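Local coordinates for coclaurine N-methyltransferase (Coptis japonica, PDB 6GKV), which transfers a methyl group from S-adenosyl-L-methionine to the ring nitrogen of coclaurine and related tetrahydroisoquinolines in plant alkaloid biosynthesis, at residues A[198-203]-A[208-213]. Residues are numbered along the deposited sequence; the frame is centred on the assembly and turned at random.
With SAH (S-adenosyl-L-homocysteine), chain C; F2W (6,7-dimethoxy-2-methyl-1,2,3,4-tetrahydroisoquinolin-2-ium), chain D.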
ATOM      1  N   GLU A 198       4.298 -18.447  -2.281  1.00 44.22           N
ATOM      2  CA  GLU A 198       4.760 -18.473  -0.894  1.00 45.65           C
ATOM      3  C   GLU A 198       6.224 -18.868  -0.824  1.00 41.27           C
ATOM      4  O   GLU A 198       6.577 -19.852  -0.204  1.00 46.52           O
ATOM      5  CB  GLU A 198       3.878 -19.401  -0.042  1.00 39.75           C
ATOM      6  CG  GLU A 198       2.454 -18.864   0.112  1.00 41.18           C
ATOM      7  CD  GLU A 198       1.588 -19.667   1.062  1.00 44.27           C
ATOM      8  OE1 GLU A 198       2.133 -20.407   1.914  1.00 39.89           O
ATOM      9  OE2 GLU A 198       0.349 -19.569   0.942  1.00 46.99           O
ATOM     10  N   LEU A 199       7.070 -18.066  -1.467  1.00 43.44           N
ATOM     11  CA  LEU A 199       8.506 -18.305  -1.489  1.00 42.96           C
ATOM     12  C   LEU A 199       9.239 -17.155  -0.818  1.00 45.50           C
ATOM     13  O   LEU A 199      10.197 -17.364  -0.071  1.00 54.55           O
ATOM     14  CB  LEU A 199       9.000 -18.466  -2.919  1.00 45.80           C
ATOM     15  CG  LEU A 199      10.522 -18.484  -3.095  1.00 47.45           C
ATOM     16  CD1 LEU A 199      11.106 -19.802  -2.589  1.00 32.08           C
ATOM     17  CD2 LEU A 199      10.909 -18.221  -4.545  1.00 44.68           C
ATOM     18  N   PHE A 200       8.753 -15.943  -1.070  1.00 34.98           N
ATOM     19  CA  PHE A 200       9.388 -14.700  -0.620  1.00 31.28           C
ATOM     20  C   PHE A 200       9.507 -14.578   0.876  1.00 34.13           C
ATOM     21  O   PHE A 200      10.418 -13.905   1.369  1.00 44.61           O
ATOM     22  CB  PHE A 200       8.606 -13.480  -1.151  1.00 40.81           C
ATOM     23  CG  PHE A 200       8.903 -13.141  -2.581  1.00 41.48           C
ATOM     24  CD1 PHE A 200       9.296 -14.125  -3.482  1.00 42.29           C
ATOM     25  CD2 PHE A 200       8.843 -11.825  -3.017  1.00 51.01           C
ATOM     26  CE1 PHE A 200       9.599 -13.806  -4.815  1.00 52.18           C
ATOM     27  CE2 PHE A 200       9.154 -11.494  -4.354  1.00 46.95           C
ATOM     28  CZ  PHE A 200       9.530 -12.484  -5.249  1.00 38.26           C
ATOM     29  N   GLU A 201       8.585 -15.220   1.598  1.00 29.55           N
ATOM     30  CA  GLU A 201       8.629 -15.270   3.061  1.00 40.67           C
ATOM     31  C   GLU A 201       9.964 -15.796   3.626  1.00 41.63           C
ATOM     32  O   GLU A 201      10.304 -15.540   4.790  1.00 37.68           O
ATOM     33  CB  GLU A 201       7.475 -16.136   3.592  1.00 41.09           C
ATOM     34  CG  GLU A 201       6.065 -15.519   3.385  1.00 40.33           C
ATOM     35  CD  GLU A 201       5.370 -16.015   2.128  1.00 40.31           C
ATOM     36  OE1 GLU A 201       6.034 -16.177   1.092  1.00 41.61           O
ATOM     37  OE2 GLU A 201       4.149 -16.276   2.184  1.00 47.28           O
ATOM     38  N   HIS A 202      10.702 -16.531   2.793  1.00 44.55           N
ATOM     39  CA  HIS A 202      12.010 -17.103   3.137  1.00 39.81           C
ATOM     40  C   HIS A 202      13.170 -16.260   2.637  1.00 40.36           C
ATOM     41  O   HIS A 202      14.332 -16.529   2.935  1.00 43.99           O
ATOM     42  CB  HIS A 202      12.125 -18.498   2.543  1.00 37.82           C
ATOM     43  CG  HIS A 202      11.111 -19.461   3.068  1.00 43.73           C
ATOM     44  ND1 HIS A 202      10.969 -19.732   4.413  1.00 46.79           N
ATOM     45  CD2 HIS A 202      10.201 -20.236   2.429  1.00 42.91           C
ATOM     46  CE1 HIS A 202      10.012 -20.628   4.582  1.00 49.75           C
ATOM     47  NE2 HIS A 202       9.533 -20.951   3.394  1.00 49.57           N
ATOM     48  N   MET A 203      12.842 -15.251   1.837  1.00 42.19           N
ATOM     49  CA  MET A 203      13.850 -14.386   1.244  1.00 39.28           C
ATOM     50  C   MET A 203      14.005 -13.145   2.086  1.00 38.74           C
ATOM     51  O   MET A 203      13.291 -12.978   3.062  1.00 36.32           O
ATOM     52  CB  MET A 203      13.474 -14.018  -0.189  1.00 40.38           C
ATOM     53  CG  MET A 203      13.102 -15.208  -1.041  1.00 45.55           C
ATOM     54  SD  MET A 203      14.485 -16.336  -1.319  1.00 46.50           S
ATOM     55  CE  MET A 203      13.756 -17.904  -0.847  1.00 51.73           C
ATOM     56  N   LEU A 208      16.639  -7.209  -4.954  1.00 41.17           N
ATOM     57  CA  LEU A 208      17.583  -8.042  -5.727  1.00 50.13           C
ATOM     58  C   LEU A 208      16.882  -9.266  -6.313  1.00 46.45           C
ATOM     59  O   LEU A 208      17.057  -9.579  -7.479  1.00 49.86           O
ATOM     60  CB  LEU A 208      18.780  -8.482  -4.880  1.00 45.83           C
ATOM     61  CG  LEU A 208      19.830  -7.403  -4.587  1.00 51.91           C
ATOM     62  CD1 LEU A 208      20.974  -7.966  -3.755  1.00 54.04           C
ATOM     63  CD2 LEU A 208      20.372  -6.783  -5.866  1.00 50.46           C
ATOM     64  N   LEU A 209      16.061  -9.931  -5.515  1.00 45.90           N
ATOM     65  CA  LEU A 209      15.286 -11.075  -5.997  1.00 49.76           C
ATOM     66  C   LEU A 209      14.346 -10.726  -7.170  1.00 53.53           C
ATOM     67  O   LEU A 209      14.300 -11.453  -8.169  1.00 55.45           O
ATOM     68  CB  LEU A 209      14.466 -11.671  -4.845  1.00 44.92           C
ATOM     69  CG  LEU A 209      13.764 -12.966  -5.226  1.00 46.51           C
ATOM     70  CD1 LEU A 209      14.804 -13.960  -5.722  1.00 51.73           C
ATOM     71  CD2 LEU A 209      13.021 -13.528  -4.057  1.00 51.36           C
ATOM     72  N   LEU A 210      13.588  -9.631  -7.044  1.00 40.28           N
ATOM     73  CA  LEU A 210      12.682  -9.209  -8.113  1.00 42.56           C
ATOM     74  C   LEU A 210      13.429  -8.671  -9.346  1.00 52.04           C
ATOM     75  O   LEU A 210      12.952  -8.828 -10.482  1.00 48.92           O
ATOM     76  CB  LEU A 210      11.682  -8.163  -7.589  1.00 41.15           C
ATOM     77  CG  LEU A 210      10.555  -8.812  -6.759  1.00 43.67           C
ATOM     78  CD1 LEU A 210       9.700  -7.785  -6.047  1.00 39.54           C
ATOM     79  CD2 LEU A 210       9.669  -9.746  -7.598  1.00 39.70           C
ATOM     80  N   ARG A 211      14.598  -8.057  -9.147  1.00 49.29           N
ATOM     81  CA  ARG A 211      15.417  -7.689 -10.293  1.00 54.19           C
ATOM     82  C   ARG A 211      15.750  -8.952 -11.097  1.00 60.62           C
ATOM     83  O   ARG A 211      15.604  -8.980 -12.326  1.00 62.36           O
ATOM     84  CB  ARG A 211      16.703  -6.959  -9.868  1.00 55.77           C
ATOM     85  CG  ARG A 211      17.524  -6.359 -11.048  1.00 56.40           C
ATOM     86  CD  ARG A 211      18.685  -5.480 -10.556  1.00 60.44           C
ATOM     87  NE  ARG A 211      18.271  -4.589  -9.470  1.00 75.00           N
ATOM     88  CZ  ARG A 211      17.593  -3.450  -9.633  1.00 87.36           C
ATOM     89  NH1 ARG A 211      17.250  -3.039 -10.849  1.00100.69           N
ATOM     90  NH2 ARG A 211      17.255  -2.712  -8.582  1.00 78.54           N
ATOM     91  N   LYS A 212      16.176 -10.001 -10.397  1.00 53.65           N
ATOM     92  CA  LYS A 212      16.546 -11.255 -11.049  1.00 59.28           C
ATOM     93  C   LYS A 212      15.354 -11.878 -11.790  1.00 66.85           C
ATOM     94  O   LYS A 212      15.446 -12.199 -12.971  1.00 72.54           O
ATOM     95  CB  LYS A 212      17.120 -12.249 -10.020  1.00 60.04           C
ATOM     96  CG  LYS A 212      17.445 -13.619 -10.587  1.00 65.53           C
ATOM     97  CD  LYS A 212      17.989 -14.567  -9.530  1.00 75.06           C
ATOM     98  CE  LYS A 212      19.439 -14.270  -9.190  1.00 78.84           C
ATOM     99  NZ  LYS A 212      19.860 -15.003  -7.980  1.00 79.45           N
ATOM    100  N   ILE A 213      14.234 -12.029 -11.095  1.00 62.48           N
ATOM    101  CA  ILE A 213      13.048 -12.668 -11.662  1.00 58.80           C
ATOM    102  C   ILE A 213      12.492 -11.934 -12.899  1.00 57.93           C
ATOM    103  O   ILE A 213      11.989 -12.565 -13.846  1.00 48.71           O
ATOM    104  CB  ILE A 213      11.947 -12.790 -10.579  1.00 49.83           C
ATOM    105  CG1 ILE A 213      12.403 -13.767  -9.485  1.00 51.57           C
ATOM    106  CG2 ILE A 213      10.638 -13.274 -11.180  1.00 40.66           C
ATOM    107  CD1 ILE A 213      11.406 -13.921  -8.364  1.00 47.00           C
TER
HETATM  108  N   SAH C 501       5.092 -23.449  -3.773  1.00 52.43           N
HETATM  109  CA  SAH C 501       4.829 -24.737  -3.147  1.00 58.27           C
HETATM  110  CB  SAH C 501       5.504 -24.829  -1.786  1.00 61.14           C
HETATM  111  CG  SAH C 501       5.598 -23.525  -0.999  1.00 62.33           C
HETATM  112  SD  SAH C 501       6.625 -23.731   0.484  1.00 71.02           S
HETATM  113  C   SAH C 501       3.338 -24.993  -2.988  1.00 56.36           C
HETATM  114  O   SAH C 501       2.569 -24.037  -3.095  1.00 58.08           O
HETATM  115  OXT SAH C 501       2.890 -26.128  -2.749  1.00 51.87           O
HETATM  116  C5' SAH C 501       8.044 -22.854  -0.231  1.00 53.42           C
HETATM  117  C4' SAH C 501       8.716 -23.578  -1.404  1.00 68.55           C
HETATM  118  O4' SAH C 501       9.839 -22.841  -1.863  1.00 70.32           O
HETATM  119  C3' SAH C 501       9.230 -24.961  -1.027  1.00 76.99           C
HETATM  120  O3' SAH C 501       9.049 -25.824  -2.122  1.00 82.08           O
HETATM  121  C2' SAH C 501      10.716 -24.794  -0.835  1.00 71.42           C
HETATM  122  O2' SAH C 501      11.359 -25.987  -1.213  1.00 71.09           O
HETATM  123  C1' SAH C 501      11.019 -23.630  -1.777  1.00 67.04           C
HETATM  124  N9  SAH C 501      12.182 -22.817  -1.352  1.00 62.24           N
HETATM  125  C8  SAH C 501      12.418 -22.232  -0.126  1.00 66.04           C
HETATM  126  N7  SAH C 501      13.608 -21.580  -0.183  1.00 65.32           N
HETATM  127  C5  SAH C 501      14.137 -21.742  -1.429  1.00 60.28           C
HETATM  128  C6  SAH C 501      15.323 -21.306  -2.031  1.00 69.53           C
HETATM  129  N6  SAH C 501      16.209 -20.567  -1.357  1.00 75.98           N
HETATM  130  N1  SAH C 501      15.580 -21.651  -3.345  1.00 67.44           N
HETATM  131  C2  SAH C 501      14.676 -22.425  -4.051  1.00 60.64           C
HETATM  132  N3  SAH C 501      13.508 -22.852  -3.453  1.00 50.05           N
HETATM  133  C4  SAH C 501      13.247 -22.518  -2.165  1.00 51.24           C
HETATM  134  CAM F2W D 502       1.461 -22.748   9.386  1.00 42.62           C
HETATM  135  OAK F2W D 502       1.909 -21.374   9.401  1.00 40.22           O
HETATM  136  CAB F2W D 502       2.545 -21.069   8.223  1.00 40.37           C
HETATM  137  CAA F2W D 502       2.675 -21.973   7.163  1.00 46.93           C
HETATM  138  CAF F2W D 502       3.352 -21.559   6.019  1.00 47.90           C
HETATM  139  CAJ F2W D 502       3.498 -22.369   4.907  1.00 54.78           C
HETATM  140  CAI F2W D 502       4.675 -22.053   3.929  1.00 59.35           C
HETATM  141  NAH F2W D 502       4.431 -20.666   3.502  1.00 65.15           N
HETATM  142  CAO F2W D 502       5.694 -20.333   2.814  1.00 72.54           C
HETATM  143  CAG F2W D 502       4.544 -19.992   4.798  1.00 50.62           C
HETATM  144  CAE F2W D 502       3.806 -20.272   5.905  1.00 40.96           C
HETATM  145  CAD F2W D 502       3.706 -19.383   6.972  1.00 34.43           C
HETATM  146  CAC F2W D 502       3.035 -19.777   8.116  1.00 27.17           C
HETATM  147  OAL F2W D 502       2.867 -18.991   9.224  1.00 42.38           O
HETATM  148  CAN F2W D 502       3.347 -17.633   9.193  1.00 31.92           C
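The ring of F200 packs against L209 and L210, joining the loop after strand 191-197 to helix 206-215 in the Rossmann-like fold of S-adenosylmethionine-dependent methyltransferases. Methyl CD2 of L209 lies over one ring face in a CH-pi contact, 3.9 Å from the centroid of the F200 ring. It sits toward the rim, nearest the CE1 corner. L210 approaches differently: its CD2 reaches the edge of the ring in plane, 3.6 Å from F200 CZ, while CD1 of I213 also arrives near the plane, beside CZ and CE1. One face and the outer edge of the phenyl group are thus held by three aliphatic side chains within about one turn of helix, and L210 and I213 rest in turn on L223 of strand 221-230. L209 has its own CG anti to the backbone N (chi1 -173°) and its CB pointing at the loop, which helps put the same CD2 3.5 Å from M203 CG.

The same loop also lines the ligands. E198 OE1 accepts a 2.8 Å hydrogen bond from the NAH of F2W, and E198 OE2 is hydrogen-bonded to C94 N. L199 CD1 lies 3.4 Å from SAH O4'. H202 meets SAH C8 through CD2 and F2W CAO through NE2, both obliquely to its ring, and NE2 is hydrogen-bonded to Y75 OH. The helix packing therefore backs a loop that lines the pockets of SAH and of the methylated alkaloid F2W. M203 links helix and cofactor: beyond the CG that meets L209, its chain bends at chi2 and chi3 (-66° and 129°), bringing the terminal methyl CE to 3.7 Å from N6 of the SAH adenine.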